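PDB 6T2N: glycoside hydrolase family 16 protein from Akkermansia muciniphila, which probably cleaves beta-galactosidic linkages within the O-glycan chains of mucin, acting as an endo-hydrolase at the start of mucin breakdown. Local coordinates for residues K68-E73 against L269-A274; V135-I138 against N142-F145; P162-L167 against V292-D297. All blocks are in the same frame, centred on the assembly; numbering follows the deposited sequence.

In the fold
The three contacts belong to the beta-sandwich of the family 16 fold, and strand 267-275 joins them. Contact 1 lies beside contact 2, their centres about 10 Å apart, where Leu269 O faces Thr137 N at 2.8 Å in a probable hydrogen bond. On the other flank of the strand, about 9 Å away between centres, contact 3 is reached through Asn272 OD1 and Trp165 NE1, 2.7 Å apart and probably bonded. Contacts 2 and 3 are about 14 Å apart between centres and meet through Phe143 and Leu166. Contact 3 carries Asp297 of the calcium site, and the Trp70 side chain of contact 1 lies about 11 Å from that ion.

Contact 1: K68-E73 against L269-A274; sequences KKWKPE and LILNSA
Trp70 reaches over to Leu269 and Leu271 with the benzo end of its indole, bridging two backbones that never pair: the CA atoms of Trp70 and Ile270 are 9.1 Å apart. Strand 127-136 runs between the two segments and bonds to both through its backbone, so this is a contact between next-but-one neighbours of one sheet. The Trp70 ring lies on the sandwich interior, where Val299 of the opposite sheet also meets it. Its CZ3 stands 3.7 Å from Leu271 CD1, which approaches obliquely, while CH2 has Leu269 CD2 at 4.0 Å, at the ring edge near its plane. With CG beside the backbone N (chi1 -47°), the indole leans across the strand between; its NE1, at the far side from the leucines, is hydrogen-bonded to Asp58 OD2, and the Trp56 ring meets the indole edge-to-face. Exchanging this residue for an alanine would probably open a gap beside both leucine methyls and leave Asp58 without its indole N-H. Three residues on, Glu73 extends toward strand 267-275 from the other side of the sheet. Its chain is stretched beyond CG (chi2 -158°) and crosses Ile270 at about a right angle, bringing OE2 to 4.1 Å from Ile270 CD1. The carboxylate is occupied by other partners: OE2 forms a salt bridge with Arg78 and OE1 a hydrogen bond with Ser134. Between the two segments there is thus only van der Waals contact, apolar at Trp70 and carboxylate against methyl at Glu73, while outside partners of the polar ends probably hold those side chains in place.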
loop_
_atom_site.group_PDB
_atom_site.type_symbol
_atom_site.label_atom_id
_atom_site.label_comp_id
_atom_site.label_asym_id
_atom_site.label_seq_id
_atom_site.Cartn_x
_atom_site.Cartn_y
_atom_site.Cartn_z
ATOM N N LYS A 68 15.781 1.693 -9.011
ATOM C CA LYS A 68 16.372 2.302 -7.801
ATOM C C LYS A 68 15.216 2.941 -7.015
ATOM O O LYS A 68 15.462 3.336 -5.883
ATOM C CB LYS A 68 17.479 3.286 -8.204
ATOM C CG LYS A 68 16.975 4.722 -8.311
ATOM C CD LYS A 68 17.709 5.740 -9.196
ATOM C CE LYS A 68 17.094 7.118 -8.978
ATOM N NZ LYS A 68 17.353 8.065 -10.082
ATOM N N LYS A 69 13.997 2.987 -7.558
ATOM C CA LYS A 69 12.800 3.484 -6.819
ATOM C C LYS A 69 11.717 2.412 -6.525
ATOM O O LYS A 69 11.019 2.531 -5.481
ATOM C CB LYS A 69 12.207 4.642 -7.615
ATOM C CG LYS A 69 12.857 5.956 -7.272
ATOM C CD LYS A 69 12.146 7.133 -7.856
ATOM C CE LYS A 69 13.086 8.305 -7.971
ATOM N NZ LYS A 69 12.384 9.476 -8.526
ATOM N N TRP A 70 11.517 1.443 -7.416
ATOM C CA TRP A 70 10.478 0.400 -7.281
ATOM C C TRP A 70 11.068 -0.965 -7.601
ATOM O O TRP A 70 11.973 -1.034 -8.433
ATOM C CB TRP A 70 9.316 0.702 -8.200
ATOM C CG TRP A 70 8.861 2.119 -8.131
ATOM C CD1 TRP A 70 9.195 3.130 -8.984
ATOM C CD2 TRP A 70 7.977 2.682 -7.155
ATOM N NE1 TRP A 70 8.546 4.278 -8.634
ATOM C CE2 TRP A 70 7.807 4.041 -7.499
ATOM C CE3 TRP A 70 7.322 2.178 -6.023
ATOM C CZ2 TRP A 70 7.022 4.910 -6.734
ATOM C CZ3 TRP A 70 6.517 3.029 -5.293
ATOM C CH2 TRP A 70 6.362 4.374 -5.654
ATOM N N LYS A 71 10.563 -2.005 -6.948
ATOM C CA LYS A 71 10.891 -3.401 -7.280
ATOM C C LYS A 71 9.585 -4.150 -7.350
ATOM O O LYS A 71 8.626 -3.769 -6.700
ATOM C CB LYS A 71 11.932 -3.992 -6.339
ATOM C CG LYS A 71 13.296 -3.374 -6.567
ATOM C CD LYS A 71 14.378 -4.071 -5.783
ATOM C CE LYS A 71 15.679 -3.289 -5.750
ATOM N NZ LYS A 71 16.409 -3.384 -7.039
ATOM N N PRO A 72 9.498 -5.134 -8.267
ATOM C CA PRO A 72 8.298 -5.938 -8.422
ATOM C C PRO A 72 8.277 -6.895 -7.230
ATOM O O PRO A 72 9.315 -7.405 -6.872
ATOM C CB PRO A 72 8.541 -6.685 -9.765
ATOM C CG PRO A 72 10.029 -6.849 -9.809
ATOM C CD PRO A 72 10.539 -5.541 -9.238
ATOM N N GLU A 73 7.113 -7.130 -6.663
ATOM C CA GLU A 73 6.941 -8.317 -5.810
ATOM C C GLU A 73 6.793 -9.450 -6.802
ATOM O O GLU A 73 6.191 -9.177 -7.834
ATOM C CB GLU A 73 5.703 -8.196 -4.919
ATOM C CG GLU A 73 5.687 -7.028 -3.950
ATOM C CD GLU A 73 4.733 -7.307 -2.802
ATOM O OE1 GLU A 73 3.547 -7.472 -3.115
ATOM O OE2 GLU A 73 5.190 -7.420 -1.624
ATOM N N LEU A 269 6.536 1.391 1.164
ATOM C CA LEU A 269 5.317 1.632 0.352
ATOM C C LEU A 269 5.098 0.495 -0.643
ATOM O O LEU A 269 6.081 -0.024 -1.222
ATOM C CB LEU A 269 5.410 2.955 -0.394
ATOM C CG LEU A 269 4.236 3.220 -1.340
ATOM C CD1 LEU A 269 2.902 3.243 -0.609
ATOM C CD2 LEU A 269 4.428 4.524 -2.129
ATOM N N ILE A 270 3.827 0.133 -0.806
ATOM C CA ILE A 270 3.353 -0.887 -1.775
ATOM C C ILE A 270 2.213 -0.323 -2.597
ATOM O O ILE A 270 1.245 0.190 -1.963
ATOM C CB ILE A 270 2.852 -2.129 -1.065
ATOM C CG1 ILE A 270 3.958 -2.773 -0.250
ATOM C CG2 ILE A 270 2.303 -3.059 -2.105
ATOM C CD1 ILE A 270 3.551 -4.126 0.288
ATOM N N LEU A 271 2.327 -0.507 -3.921
ATOM C CA LEU A 271 1.264 -0.244 -4.926
ATOM C C LEU A 271 0.952 -1.575 -5.611
ATOM O O LEU A 271 1.874 -2.188 -6.130
ATOM C CB LEU A 271 1.793 0.806 -5.897
ATOM C CG LEU A 271 2.404 2.050 -5.250
ATOM C CD1 LEU A 271 2.918 2.997 -6.303
ATOM C CD2 LEU A 271 1.390 2.779 -4.419
ATOM N N ASN A 272 -0.279 -2.051 -5.556
ATOM C CA ASN A 272 -0.595 -3.411 -6.048
ATOM C C ASN A 272 -2.094 -3.507 -6.406
ATOM O O ASN A 272 -2.908 -2.679 -5.895
ATOM C CB ASN A 272 -0.136 -4.466 -5.042
ATOM C CG ASN A 272 -1.113 -4.558 -3.895
ATOM O OD1 ASN A 272 -1.091 -3.733 -3.006
ATOM N ND2 ASN A 272 -2.088 -5.440 -3.977
ATOM N N SER A 273 -2.433 -4.424 -7.326
ATOM C CA SER A 273 -3.795 -4.962 -7.527
ATOM C C SER A 273 -3.753 -6.448 -7.193
ATOM O O SER A 273 -3.079 -7.220 -7.910
ATOM C CB SER A 273 -4.287 -4.741 -8.899
ATOM O OG SER A 273 -4.490 -3.365 -9.143
ATOM N N ALA A 274 -4.438 -6.831 -6.128
ATOM C CA ALA A 274 -4.734 -8.244 -5.862
ATOM C C ALA A 274 -6.038 -8.616 -6.563
ATOM O O ALA A 274 -6.650 -7.731 -7.161
ATOM C CB ALA A 274 -4.823 -8.501 -4.392
#

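Contact 2: V135-I138 against N142-F145; sequences VTTI and NFMF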
loop_
_atom_site.group_PDB
_atom_site.type_symbol
_atom_site.label_atom_id
_atom_site.label_comp_id
_atom_site.label_asym_id
_atom_site.label_seq_id
_atom_site.Cartn_x
_atom_site.Cartn_y
_atom_site.Cartn_z
ATOM N N VAL A 135 4.474 -3.328 -6.791
ATOM C CA VAL A 135 5.798 -2.686 -6.563
ATOM C C VAL A 135 5.935 -2.364 -5.080
ATOM O O VAL A 135 4.930 -1.992 -4.450
ATOM C CB VAL A 135 5.992 -1.420 -7.420
ATOM C CG1 VAL A 135 6.236 -1.771 -8.871
ATOM C CG2 VAL A 135 4.838 -0.439 -7.281
ATOM N N THR A 136 7.158 -2.422 -4.578
ATOM C CA THR A 136 7.446 -2.219 -3.144
ATOM C C THR A 136 8.691 -1.352 -3.057
ATOM O O THR A 136 9.628 -1.556 -3.889
ATOM C CB THR A 136 7.614 -3.579 -2.464
ATOM O OG1 THR A 136 8.050 -3.382 -1.116
ATOM C CG2 THR A 136 8.586 -4.468 -3.224
ATOM N N THR A 137 8.719 -0.450 -2.086
ATOM C CA THR A 137 9.924 0.364 -1.827
ATOM C C THR A 137 10.779 -0.349 -0.777
ATOM O O THR A 137 11.788 0.223 -0.387
ATOM C CB THR A 137 9.530 1.810 -1.506
ATOM O OG1 THR A 137 9.047 1.922 -0.161
ATOM C CG2 THR A 137 8.508 2.337 -2.496
ATOM N N ILE A 138 10.412 -1.570 -0.376
ATOM C CA ILE A 138 10.984 -2.212 0.851
ATOM C C ILE A 138 12.476 -1.935 0.829
ATOM O O ILE A 138 12.986 -1.488 1.870
ATOM C CB ILE A 138 10.655 -3.722 0.991
ATOM C CG1 ILE A 138 10.952 -4.243 2.412
ATOM C CG2 ILE A 138 11.349 -4.545 -0.071
ATOM C CD1 ILE A 138 10.667 -5.723 2.647
ATOM N N ASN A 142 12.488 4.036 2.594
ATOM C CA ASN A 142 11.665 4.085 3.836
ATOM C C ASN A 142 11.214 5.513 4.081
ATOM O O ASN A 142 11.973 6.395 3.786
ATOM C CB ASN A 142 12.458 3.672 5.055
ATOM C CG ASN A 142 12.986 2.276 4.912
ATOM O OD1 ASN A 142 13.909 1.917 5.626
ATOM N ND2 ASN A 142 12.417 1.502 3.996
ATOM N N PHE A 143 10.006 5.700 4.579
ATOM C CA PHE A 143 9.442 7.034 4.891
ATOM C C PHE A 143 9.301 7.122 6.399
ATOM O O PHE A 143 8.898 6.088 6.973
ATOM C CB PHE A 143 8.094 7.207 4.194
ATOM C CG PHE A 143 8.153 6.941 2.716
ATOM C CD1 PHE A 143 8.551 7.935 1.839
ATOM C CD2 PHE A 143 7.842 5.689 2.212
ATOM C CE1 PHE A 143 8.628 7.682 0.475
ATOM C CE2 PHE A 143 7.931 5.439 0.851
ATOM C CZ PHE A 143 8.332 6.433 -0.008
ATOM N N MET A 144 9.650 8.262 7.008
ATOM C CA MET A 144 9.376 8.506 8.470
ATOM C C MET A 144 8.995 9.951 8.754
ATOM O O MET A 144 9.843 10.772 8.916
ATOM C CB MET A 144 10.549 8.147 9.371
ATOM C CG MET A 144 10.116 8.020 10.792
ATOM S SD MET A 144 11.305 7.045 11.723
ATOM C CE MET A 144 11.150 7.807 13.341
ATOM N N PHE A 145 7.711 10.184 8.825
ATOM C CA PHE A 145 7.082 11.510 8.982
ATOM C C PHE A 145 7.135 12.177 7.596
ATOM O O PHE A 145 8.220 12.337 6.888
ATOM C CB PHE A 145 7.671 12.335 10.160
ATOM C CG PHE A 145 7.747 11.610 11.491
ATOM C CD1 PHE A 145 6.724 10.765 11.897
ATOM C CD2 PHE A 145 8.860 11.730 12.295
ATOM C CE1 PHE A 145 6.833 10.026 13.052
ATOM C CE2 PHE A 145 8.958 11.007 13.469
ATOM C CZ PHE A 145 7.936 10.167 13.850
#
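Thr137 and Phe143 meet across a short break in the sheet, with OG1 of the threonine 3.8 Å from CE2 of the ring and the two side chains crossing at about a right angle. The hydroxyl approaches the ring obliquely. Beside this pair, the side-chain amide of Asn142 brings ND2 to 3.7 Å from Ile138 O, too far for a hydrogen bond; although its first bond leads away from the other segment, the end of the side chain returns. Both segments pair antiparallel with strand 267-275, Thr137 with Leu269 and Phe143 with Phe267, so 138-141 interrupts two successive strands on the same neighbour. The next shell probably positions these groups. OG1 of Thr137 sits between its own backbone N and carbonyl carbon (chi1 77°), and there it is hydrogen-bonded to both Lys141 O and Leu269 N. Just before it, Thr136 OG1 accepts from Ile138 N at 3.1 Å with an N-H...O angle of 153°; this is an ST turn, formed where strand 127-136 ends and the backbone bends away. The Phe143 ring is met edge-to-face by Trp56 and by Phe301 of strand 292-302, forming an aromatic cluster with them. No hydrogen bond crosses from one segment to the other, so the turn is probably kept closed by the Thr137 hydroxyl, with its two hydrogen-bond partners, and by the Phe143 ring against Thr137; Lys169 NZ, weakly bonded to Asn142 OD1 and Ile138 O, adds a slight further link.

Contact 3: P162-L167 against V292-D297; sequences PAIWLL and VKFLID. With CA (calcium ion), chain C.
A beta-sandwich, the jelly-roll core of family 16 enzymes, is joined here across its interior: Pro162 and Ile164 of one sheet press on Phe294 of the other. The axes of 162-167 and 292-297 pass 9.1 Å apart, with directions only 29° from parallel, as suits strands stacked face to face without sharing backbone bonds. Pro162 CB sits over one face of the Phe294 ring, 3.7 Å from its centroid and 8° off the normal, an almost vertical CH-pi contact. Two atoms meet the rim instead: Ile164 CG1 lies 4.1 Å from CZ, and Ala163 O lies in the ring plane, 3.7 Å from CE2, where the slightly positive edge may suit the carbonyl. CB of Phe294 points toward the other sheet, and CG anti to the backbone N (chi1 -178°) carries the ring on in that direction. Three residues later, strand 292-302 reaches the calcium ion, whose site Glu59 and Gly98 complete. Asp297 grips calcium twice, through its backbone O at 2.6 Å and its side-chain OD1 at 2.7 Å, while OD2 remains 4.0 Å from the metal.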
loop_
_atom_site.group_PDB
_atom_site.type_symbol
_atom_site.label_atom_id
_atom_site.label_comp_id
_atom_site.label_asym_id
_atom_site.label_seq_id
_atom_site.Cartn_x
_atom_site.Cartn_y
_atom_site.Cartn_z
ATOM N N PRO A 162 -7.448 -3.068 -5.653
ATOM C CA PRO A 162 -6.361 -2.117 -5.733
ATOM C C PRO A 162 -6.102 -1.642 -4.307
ATOM O O PRO A 162 -7.049 -1.528 -3.528
ATOM C CB PRO A 162 -6.894 -0.998 -6.646
ATOM C CG PRO A 162 -8.431 -1.151 -6.641
ATOM C CD PRO A 162 -8.745 -2.513 -6.056
ATOM N N ALA A 163 -4.844 -1.336 -4.028
ATOM C CA ALA A 163 -4.386 -0.918 -2.696
ATOM C C ALA A 163 -3.170 -0.011 -2.843
ATOM O O ALA A 163 -2.294 -0.332 -3.649
ATOM C CB ALA A 163 -4.068 -2.123 -1.878
ATOM N N ILE A 164 -3.171 1.088 -2.092
ATOM C CA ILE A 164 -1.981 1.900 -1.728
ATOM C C ILE A 164 -1.760 1.694 -0.235
ATOM O O ILE A 164 -2.642 2.051 0.529
ATOM C CB ILE A 164 -2.270 3.360 -2.078
ATOM C CG1 ILE A 164 -2.603 3.463 -3.562
ATOM C CG2 ILE A 164 -1.161 4.306 -1.648
ATOM C CD1 ILE A 164 -3.420 4.690 -3.879
ATOM N N TRP A 165 -0.619 1.139 0.160
ATOM C CA TRP A 165 -0.399 0.848 1.589
ATOM C C TRP A 165 1.081 0.694 1.951
ATOM O O TRP A 165 1.909 0.516 1.074
ATOM C CB TRP A 165 -1.256 -0.344 1.947
ATOM C CG TRP A 165 -0.891 -1.557 1.185
ATOM C CD1 TRP A 165 -1.011 -1.739 -0.151
ATOM C CD2 TRP A 165 -0.365 -2.781 1.714
ATOM N NE1 TRP A 165 -0.563 -2.979 -0.483
ATOM C CE2 TRP A 165 -0.174 -3.645 0.636
ATOM C CE3 TRP A 165 -0.019 -3.228 2.989
ATOM C CZ2 TRP A 165 0.340 -4.922 0.784
ATOM C CZ3 TRP A 165 0.476 -4.498 3.135
ATOM C CH2 TRP A 165 0.649 -5.335 2.042
ATOM N N LEU A 166 1.371 0.909 3.233
ATOM C CA LEU A 166 2.723 0.921 3.853
ATOM C C LEU A 166 2.743 -0.014 5.076
ATOM O O LEU A 166 1.741 -0.094 5.779
ATOM C CB LEU A 166 3.055 2.348 4.284
ATOM C CG LEU A 166 2.906 3.419 3.202
ATOM C CD1 LEU A 166 1.544 4.119 3.239
ATOM C CD2 LEU A 166 4.023 4.435 3.311
ATOM N N LEU A 167 3.858 -0.724 5.236
ATOM C CA LEU A 167 4.212 -1.660 6.333
ATOM C C LEU A 167 5.449 -1.093 7.033
ATOM O O LEU A 167 6.370 -0.645 6.295
ATOM C CB LEU A 167 4.575 -3.031 5.755
ATOM C CG LEU A 167 3.421 -3.921 5.297
ATOM C CD1 LEU A 167 3.915 -5.057 4.385
ATOM C CD2 LEU A 167 2.655 -4.464 6.492
ATOM N N VAL A 292 -7.617 -5.601 -16.816
ATOM C CA VAL A 292 -8.033 -4.392 -16.082
ATOM C C VAL A 292 -6.716 -3.745 -15.669
ATOM O O VAL A 292 -5.696 -4.527 -15.584
ATOM C CB VAL A 292 -9.004 -4.898 -15.007
ATOM C CG1 VAL A 292 -8.700 -4.428 -13.609
ATOM C CG2 VAL A 292 -10.420 -4.592 -15.417
ATOM N N LYS A 293 -6.719 -2.406 -15.551
ATOM C CA LYS A 293 -5.527 -1.576 -15.188
ATOM C C LYS A 293 -5.708 -0.731 -13.896
ATOM O O LYS A 293 -6.770 -0.170 -13.652
ATOM C CB LYS A 293 -5.229 -0.653 -16.367
ATOM C CG LYS A 293 -4.799 -1.333 -17.646
ATOM C CD LYS A 293 -4.436 -0.354 -18.762
ATOM C CE LYS A 293 -4.438 -1.012 -20.133
ATOM N NZ LYS A 293 -3.985 -0.086 -21.202
ATOM N N PHE A 294 -4.640 -0.558 -13.145
ATOM C CA PHE A 294 -4.571 0.377 -11.993
ATOM C C PHE A 294 -3.499 1.380 -12.405
ATOM O O PHE A 294 -2.349 0.897 -12.713
ATOM C CB PHE A 294 -4.242 -0.366 -10.682
ATOM C CG PHE A 294 -4.172 0.399 -9.383
ATOM C CD1 PHE A 294 -4.905 1.545 -9.155
ATOM C CD2 PHE A 294 -3.473 -0.129 -8.314
ATOM C CE1 PHE A 294 -4.903 2.180 -7.916
ATOM C CE2 PHE A 294 -3.467 0.503 -7.079
ATOM C CZ PHE A 294 -4.154 1.680 -6.900
ATOM N N LEU A 295 -3.882 2.663 -12.501
ATOM C CA LEU A 295 -2.991 3.734 -12.985
ATOM C C LEU A 295 -2.580 4.596 -11.803
ATOM O O LEU A 295 -3.493 5.134 -11.113
ATOM C CB LEU A 295 -3.754 4.550 -14.026
ATOM C CG LEU A 295 -4.279 3.721 -15.193
ATOM C CD1 LEU A 295 -4.978 4.591 -16.204
ATOM C CD2 LEU A 295 -3.149 2.936 -15.847
ATOM N N ILE A 296 -1.275 4.741 -11.571
ATOM C CA ILE A 296 -0.769 5.726 -10.567
ATOM C C ILE A 296 -0.170 6.890 -11.350
ATOM O O ILE A 296 0.898 6.696 -11.990
ATOM C CB ILE A 296 0.265 5.103 -9.610
ATOM C CG1 ILE A 296 -0.354 4.038 -8.720
ATOM C CG2 ILE A 296 0.935 6.172 -8.797
ATOM C CD1 ILE A 296 -0.196 2.662 -9.264
ATOM N N ASP A 297 -0.810 8.051 -11.316
ATOM C CA ASP A 297 -0.206 9.230 -11.986
ATOM C C ASP A 297 1.091 9.610 -11.246
ATOM O O ASP A 297 2.100 9.810 -11.895
ATOM C CB ASP A 297 -1.225 10.350 -12.186
ATOM C CG ASP A 297 -0.742 11.431 -13.132
ATOM O OD1 ASP A 297 -0.169 11.112 -14.209
ATOM O OD2 ASP A 297 -0.961 12.583 -12.802
HETATM CA CA CA C . 2.561 11.207 -14.062
#